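Local coordinates for protein N-acetyl-beta-D glucosaminidase (Rhizomucor miehei CAU432, PDB 4ZM6) that probably hydrolyses terminal beta-N-acetylglucosamine residues as a family 3 glycosidase and also carries a GCN5-related glucosamine N-acetyltransferase region that binds acetyl-CoA, at residues Asn454-Pro459 and Asn482-Met487; Arg463-Ala468 and Met487-Val492. All blocks are in the same frame, centred on the assembly; numbering follows the deposited sequence.

In the fold
Both contacts belong to the domain built on the six-stranded mixed sheet, and both are made by the loop that joins strand 475-479 to strand 494-497. In contact 1 the first part of that loop meets the loop following strand 447-452; in contact 2 its later part meets helix 459-471, which follows that same strand. The ranges overlap at M487, which touches across in contact 1 alone, and the centres lie about 10 Å apart. Contact 1 is buried and polar: side-chain oxygens of an asparagine and an aspartate bind backbone N-H groups. Contact 2 is only partly buried; its inner side is apolar packing, while its solvent side has a water between the backbone O of Q466 and the side chain of Q491.

Contact 1 (Asn454-Pro459 and Asn482-Met487)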
loop_
_atom_site.group_PDB
_atom_site.type_symbol
_atom_site.label_atom_id
_atom_site.label_comp_id
_atom_site.label_asym_id
_atom_site.label_seq_id
_atom_site.Cartn_x
_atom_site.Cartn_y
_atom_site.Cartn_z
ATOM N N ASN A 454 -19.157 18.411 24.063
ATOM C CA ASN A 454 -19.015 19.264 22.876
ATOM C C ASN A 454 -19.022 20.758 23.214
ATOM O O ASN A 454 -19.782 21.540 22.636
ATOM C CB ASN A 454 -20.083 18.919 21.822
ATOM C CG ASN A 454 -19.825 17.584 21.135
ATOM O OD1 ASN A 454 -18.755 16.994 21.272
ATOM N ND2 ASN A 454 -20.805 17.108 20.376
ATOM N N ALA A 455 -18.174 21.146 24.166
ATOM C CA ALA A 455 -17.964 22.554 24.494
ATOM C C ALA A 455 -17.633 23.361 23.238
ATOM O O ALA A 455 -18.161 24.452 23.044
ATOM C CB ALA A 455 -16.859 22.700 25.531
ATOM N N ASN A 456 -16.790 22.801 22.369
ATOM C CA ASN A 456 -16.439 23.437 21.086
ATOM C C ASN A 456 -17.625 23.707 20.148
ATOM O O ASN A 456 -17.421 24.152 19.016
ATOM C CB ASN A 456 -15.328 22.641 20.352
ATOM C CG ASN A 456 -15.824 21.354 19.675
ATOM O OD1 ASN A 456 -15.092 20.748 18.885
ATOM N ND2 ASN A 456 -17.048 20.931 19.976
ATOM N N LEU A 457 -18.840 23.401 20.621
ATOM C CA LEU A 457 -20.101 23.720 19.945
ATOM C C LEU A 457 -21.111 24.451 20.850
ATOM O O LEU A 457 -22.198 24.793 20.392
ATOM C CB LEU A 457 -20.742 22.416 19.433
ATOM C CG LEU A 457 -20.499 21.890 18.004
ATOM C CD1 LEU A 457 -19.226 22.399 17.329
ATOM C CD2 LEU A 457 -20.523 20.363 17.998
ATOM N N TYR A 458 -20.761 24.687 22.121
ATOM C CA TYR A 458 -21.688 25.244 23.127
ATOM C C TYR A 458 -20.955 26.188 24.090
ATOM O O TYR A 458 -20.599 25.788 25.201
ATOM C CB TYR A 458 -22.356 24.127 23.933
ATOM C CG TYR A 458 -23.348 23.295 23.155
ATOM C CD1 TYR A 458 -24.626 23.776 22.883
ATOM C CD2 TYR A 458 -23.014 22.021 22.704
ATOM C CE1 TYR A 458 -25.542 23.015 22.172
ATOM C CE2 TYR A 458 -23.920 21.252 21.995
ATOM C CZ TYR A 458 -25.183 21.751 21.729
ATOM O OH TYR A 458 -26.090 20.985 21.027
ATOM N N PRO A 459 -20.743 27.451 23.673
ATOM C CA PRO A 459 -19.968 28.491 24.370
ATOM C C PRO A 459 -20.086 28.572 25.896
ATOM O O PRO A 459 -19.101 28.906 26.560
ATOM C CB PRO A 459 -20.498 29.779 23.746
ATOM C CG PRO A 459 -20.830 29.387 22.349
ATOM C CD PRO A 459 -21.250 27.943 22.376
ATOM N N ASN A 482 -17.256 14.751 21.838
ATOM C CA ASN A 482 -16.051 14.846 21.021
ATOM C C ASN A 482 -14.844 15.198 21.884
ATOM O O ASN A 482 -14.965 15.975 22.827
ATOM C CB ASN A 482 -16.211 15.891 19.916
ATOM C CG ASN A 482 -17.284 15.522 18.910
ATOM O OD1 ASN A 482 -17.695 14.363 18.808
ATOM N ND2 ASN A 482 -17.741 16.511 18.153
ATOM N N PRO A 483 -13.667 14.638 21.557
ATOM C CA PRO A 483 -12.447 14.887 22.331
ATOM C C PRO A 483 -11.747 16.221 22.057
ATOM O O PRO A 483 -10.743 16.529 22.706
ATOM C CB PRO A 483 -11.538 13.733 21.907
ATOM C CG PRO A 483 -11.944 13.459 20.506
ATOM C CD PRO A 483 -13.438 13.632 20.502
ATOM N N TYR A 484 -12.271 17.010 21.123
ATOM C CA TYR A 484 -11.597 18.240 20.689
ATOM C C TYR A 484 -11.752 19.422 21.665
ATOM O O TYR A 484 -11.048 20.424 21.535
ATOM C CB TYR A 484 -12.104 18.668 19.306
ATOM C CG TYR A 484 -12.027 17.610 18.208
ATOM C CD1 TYR A 484 -10.813 17.274 17.610
ATOM C CD2 TYR A 484 -13.180 16.984 17.743
ATOM C CE1 TYR A 484 -10.749 16.328 16.601
ATOM C CE2 TYR A 484 -13.130 16.038 16.736
ATOM C CZ TYR A 484 -11.912 15.711 16.164
ATOM O OH TYR A 484 -11.870 14.766 15.155
ATOM N N ASP A 485 -12.644 19.295 22.646
ATOM C CA ASP A 485 -13.050 20.429 23.489
ATOM C C ASP A 485 -11.895 21.270 24.054
ATOM O O ASP A 485 -12.047 22.486 24.210
ATOM C CB ASP A 485 -13.950 19.949 24.639
ATOM C CG ASP A 485 -15.308 19.451 24.160
ATOM O OD1 ASP A 485 -15.605 19.561 22.953
ATOM O OD2 ASP A 485 -16.091 18.947 24.994
ATOM N N GLN A 486 -10.752 20.643 24.354
ATOM C CA GLN A 486 -9.622 21.366 24.954
ATOM C C GLN A 486 -9.010 22.393 24.013
ATOM O O GLN A 486 -8.297 23.294 24.461
ATOM C CB GLN A 486 -8.534 20.413 25.461
ATOM C CG GLN A 486 -7.362 21.139 26.116
ATOM C CD GLN A 486 -6.417 20.232 26.877
ATOM O OE1 GLN A 486 -5.991 20.565 27.980
ATOM N NE2 GLN A 486 -6.069 19.093 26.288
ATOM N N MET A 487 -9.290 22.273 22.718
ATOM C CA MET A 487 -8.878 23.299 21.763
ATOM C C MET A 487 -9.374 24.690 22.184
ATOM O O MET A 487 -8.732 25.693 21.874
ATOM C CB MET A 487 -9.371 22.954 20.354
ATOM C CG MET A 487 -10.859 23.179 20.138
ATOM S SD MET A 487 -11.452 22.416 18.625
ATOM C CE MET A 487 -10.668 23.453 17.390
#
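The carboxylate of D485 reaches across to the backbone of A455 and N456, where a short 3-10 segment starts. OD2 of D485 accepts the A455 N-H at 3.1 Å, the donor lying well above the carboxylate plane, and OD1 of D485 takes a weak, nearly straight bond from N456 N at 3.5 Å. An aspartate suits this place because two oxygens can serve adjacent N-H groups; OD2 is also bound by T452. Alongside, OD1 of N454 accepts the N-H of N482 at 2.8 Å (158° at the hydrogen), and the two side-chain amides are turned 45° apart. N454 has positive phi, which asparagine tolerates well. These groups form the tight, buried part. The packing is looser toward partly exposed M487, where the side chain of N456 packs loosely between M487 and Y484. The buried ring of Y484 carries its hydroxyl to N138. The two loops leave the C-terminal ends of the neighbouring parallel strands 447-452 and 475-479, with A455 resting on helix 459-471 and D485 on Y495 of strand 494-497.

Contact 2 (Arg463-Ala468 and Met487-Val492); sequences RMVQQA and MCFPQV
A water joins Q466 to Q491, donating to the backbone O of Q466 and to OE1 of Q491, each at 3.2 Å. The polar end of exposed Q491 suits this solvent-facing edge, where OE1 can accept from water, and the side chain of Q466 lies beside it. The Q466 chain is extended beyond CG and brings NE2 to 3.8 Å from the carbonyl O of C488, too long to count as a bond. Inward the chemistry becomes apolar. CG1 of V465, anti to the backbone N (chi1 171°), is set over the face of the F489 ring in a CH-pi contact: it stands 3.5 Å from the ring centroid and only 12° off the normal. The same methyl touches CG2 of V492 at 3.7 Å. Helix 459-471 is the connection of a beta-alpha-beta crossover between parallel strands 447-452 and 475-479, and V465 faces the sheet, also resting on I450, T452 and V477. A small branched valine sets one methyl, CG1, against both F489 and V492, while the broad F489 ring offers a flat surface to that methyl and covers V477 too. The loop holds F489 and V492 together through a type I turn, closed by V492 N bonding F489 O at 3.2 Å. P490, whose ring fixes phi near the value this turn needs, occupies its second position, and its carbonyl O is bound by R378.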
loop_
_atom_site.group_PDB
_atom_site.type_symbol
_atom_site.label_atom_id
_atom_site.label_comp_id
_atom_site.label_asym_id
_atom_site.label_seq_id
_atom_site.Cartn_x
_atom_site.Cartn_y
_atom_site.Cartn_z
ATOM N N ARG A 463 -16.853 29.001 28.722
ATOM C CA ARG A 463 -16.765 30.051 29.743
ATOM C C ARG A 463 -16.663 29.443 31.143
ATOM O O ARG A 463 -15.821 29.850 31.947
ATOM C CB ARG A 463 -17.973 30.988 29.666
ATOM C CG ARG A 463 -18.073 31.778 28.369
ATOM C CD ARG A 463 -19.201 32.803 28.418
ATOM N NE ARG A 463 -19.769 33.028 27.084
ATOM C CZ ARG A 463 -20.922 32.523 26.633
ATOM N NH1 ARG A 463 -21.707 31.772 27.402
ATOM N NH2 ARG A 463 -21.307 32.797 25.390
ATOM N N MET A 464 -17.511 28.455 31.415
ATOM C CA MET A 464 -17.463 27.712 32.674
ATOM C C MET A 464 -16.066 27.167 32.966
ATOM O O MET A 464 -15.556 27.323 34.071
ATOM C CB MET A 464 -18.457 26.549 32.644
ATOM C CG MET A 464 -18.651 25.848 33.980
ATOM S SD MET A 464 -19.457 26.895 35.209
ATOM C CE MET A 464 -18.042 27.546 36.087
ATOM N N VAL A 465 -15.454 26.535 31.970
ATOM C CA VAL A 465 -14.138 25.923 32.131
ATOM C C VAL A 465 -13.043 26.984 32.286
ATOM O O VAL A 465 -12.139 26.824 33.106
ATOM C CB VAL A 465 -13.811 24.970 30.953
ATOM C CG1 VAL A 465 -12.360 24.506 30.995
ATOM C CG2 VAL A 465 -14.740 23.762 30.964
ATOM N N GLN A 466 -13.125 28.053 31.495
ATOM C CA GLN A 466 -12.181 29.175 31.588
ATOM C C GLN A 466 -12.286 29.883 32.930
ATOM O O GLN A 466 -11.275 30.312 33.490
ATOM C CB GLN A 466 -12.443 30.198 30.487
ATOM C CG GLN A 466 -11.931 29.790 29.120
ATOM C CD GLN A 466 -12.401 30.721 28.016
ATOM O OE1 GLN A 466 -13.475 31.328 28.103
ATOM N NE2 GLN A 466 -11.600 30.835 26.964
ATOM N N GLN A 467 -13.516 30.021 33.420
ATOM C CA GLN A 467 -13.761 30.613 34.728
ATOM C C GLN A 467 -13.100 29.759 35.806
ATOM O O GLN A 467 -12.282 30.251 36.581
ATOM C CB GLN A 467 -15.272 30.736 34.988
ATOM C CG GLN A 467 -15.646 31.464 36.278
ATOM C CD GLN A 467 -17.140 31.442 36.588
ATOM O OE1 GLN A 467 -17.566 31.905 37.651
ATOM N NE2 GLN A 467 -17.940 30.907 35.668
ATOM N N ALA A 468 -13.449 28.474 35.830
ATOM C CA ALA A 468 -12.944 27.544 36.840
ATOM C C ALA A 468 -11.423 27.404 36.801
ATOM O O ALA A 468 -10.789 27.217 37.837
ATOM C CB ALA A 468 -13.601 26.182 36.675
ATOM N N MET A 487 -9.290 22.273 22.718
ATOM C CA MET A 487 -8.878 23.299 21.763
ATOM C C MET A 487 -9.374 24.690 22.184
ATOM O O MET A 487 -8.732 25.693 21.874
ATOM C CB MET A 487 -9.371 22.954 20.354
ATOM C CG MET A 487 -10.859 23.179 20.138
ATOM S SD MET A 487 -11.452 22.416 18.625
ATOM C CE MET A 487 -10.668 23.453 17.390
ATOM N N CYS A 488 -10.510 24.736 22.882
ATOM C CA CYS A 488 -11.089 25.983 23.401
ATOM C C CYS A 488 -10.486 26.474 24.734
ATOM O O CYS A 488 -10.741 27.605 25.145
ATOM C CB CYS A 488 -12.605 25.823 23.561
ATOM S SG CYS A 488 -13.459 25.378 22.027
ATOM N N PHE A 489 -9.706 25.632 25.409
ATOM C CA PHE A 489 -9.048 26.021 26.663
ATOM C C PHE A 489 -7.715 25.282 26.874
ATOM O O PHE A 489 -7.599 24.438 27.761
ATOM C CB PHE A 489 -9.997 25.818 27.857
ATOM C CG PHE A 489 -10.854 24.576 27.764
ATOM C CD1 PHE A 489 -10.386 23.345 28.209
ATOM C CD2 PHE A 489 -12.142 24.645 27.246
ATOM C CE1 PHE A 489 -11.181 22.209 28.127
ATOM C CE2 PHE A 489 -12.936 23.512 27.162
ATOM C CZ PHE A 489 -12.454 22.290 27.602
ATOM N N PRO A 490 -6.694 25.609 26.061
ATOM C CA PRO A 490 -5.404 24.911 26.179
ATOM C C PRO A 490 -4.637 25.184 27.481
ATOM O O PRO A 490 -3.685 24.475 27.780
ATOM C CB PRO A 490 -4.599 25.428 24.972
ATOM C CG PRO A 490 -5.573 26.142 24.097
ATOM C CD PRO A 490 -6.683 26.611 24.980
ATOM N N GLN A 491 -5.047 26.203 28.236
ATOM C CA GLN A 491 -4.426 26.516 29.530
ATOM C C GLN A 491 -4.664 25.381 30.530
ATOM O O GLN A 491 -3.842 25.152 31.424
ATOM C CB GLN A 491 -4.965 27.823 30.150
ATOM C CG GLN A 491 -5.574 28.859 29.200
ATOM C CD GLN A 491 -7.071 28.658 28.949
ATOM O OE1 GLN A 491 -7.831 28.282 29.850
ATOM N NE2 GLN A 491 -7.502 28.928 27.721
ATOM N N VAL A 492 -5.798 24.694 30.381
ATOM C CA VAL A 492 -6.189 23.623 31.292
ATOM C C VAL A 492 -5.098 22.566 31.327
ATOM O O VAL A 492 -4.778 21.968 30.308
ATOM C CB VAL A 492 -7.537 22.988 30.887
ATOM C CG1 VAL A 492 -7.815 21.731 31.698
ATOM C CG2 VAL A 492 -8.664 23.991 31.073
HETATM O O HOH W 1 -8.602 30.706 31.786
#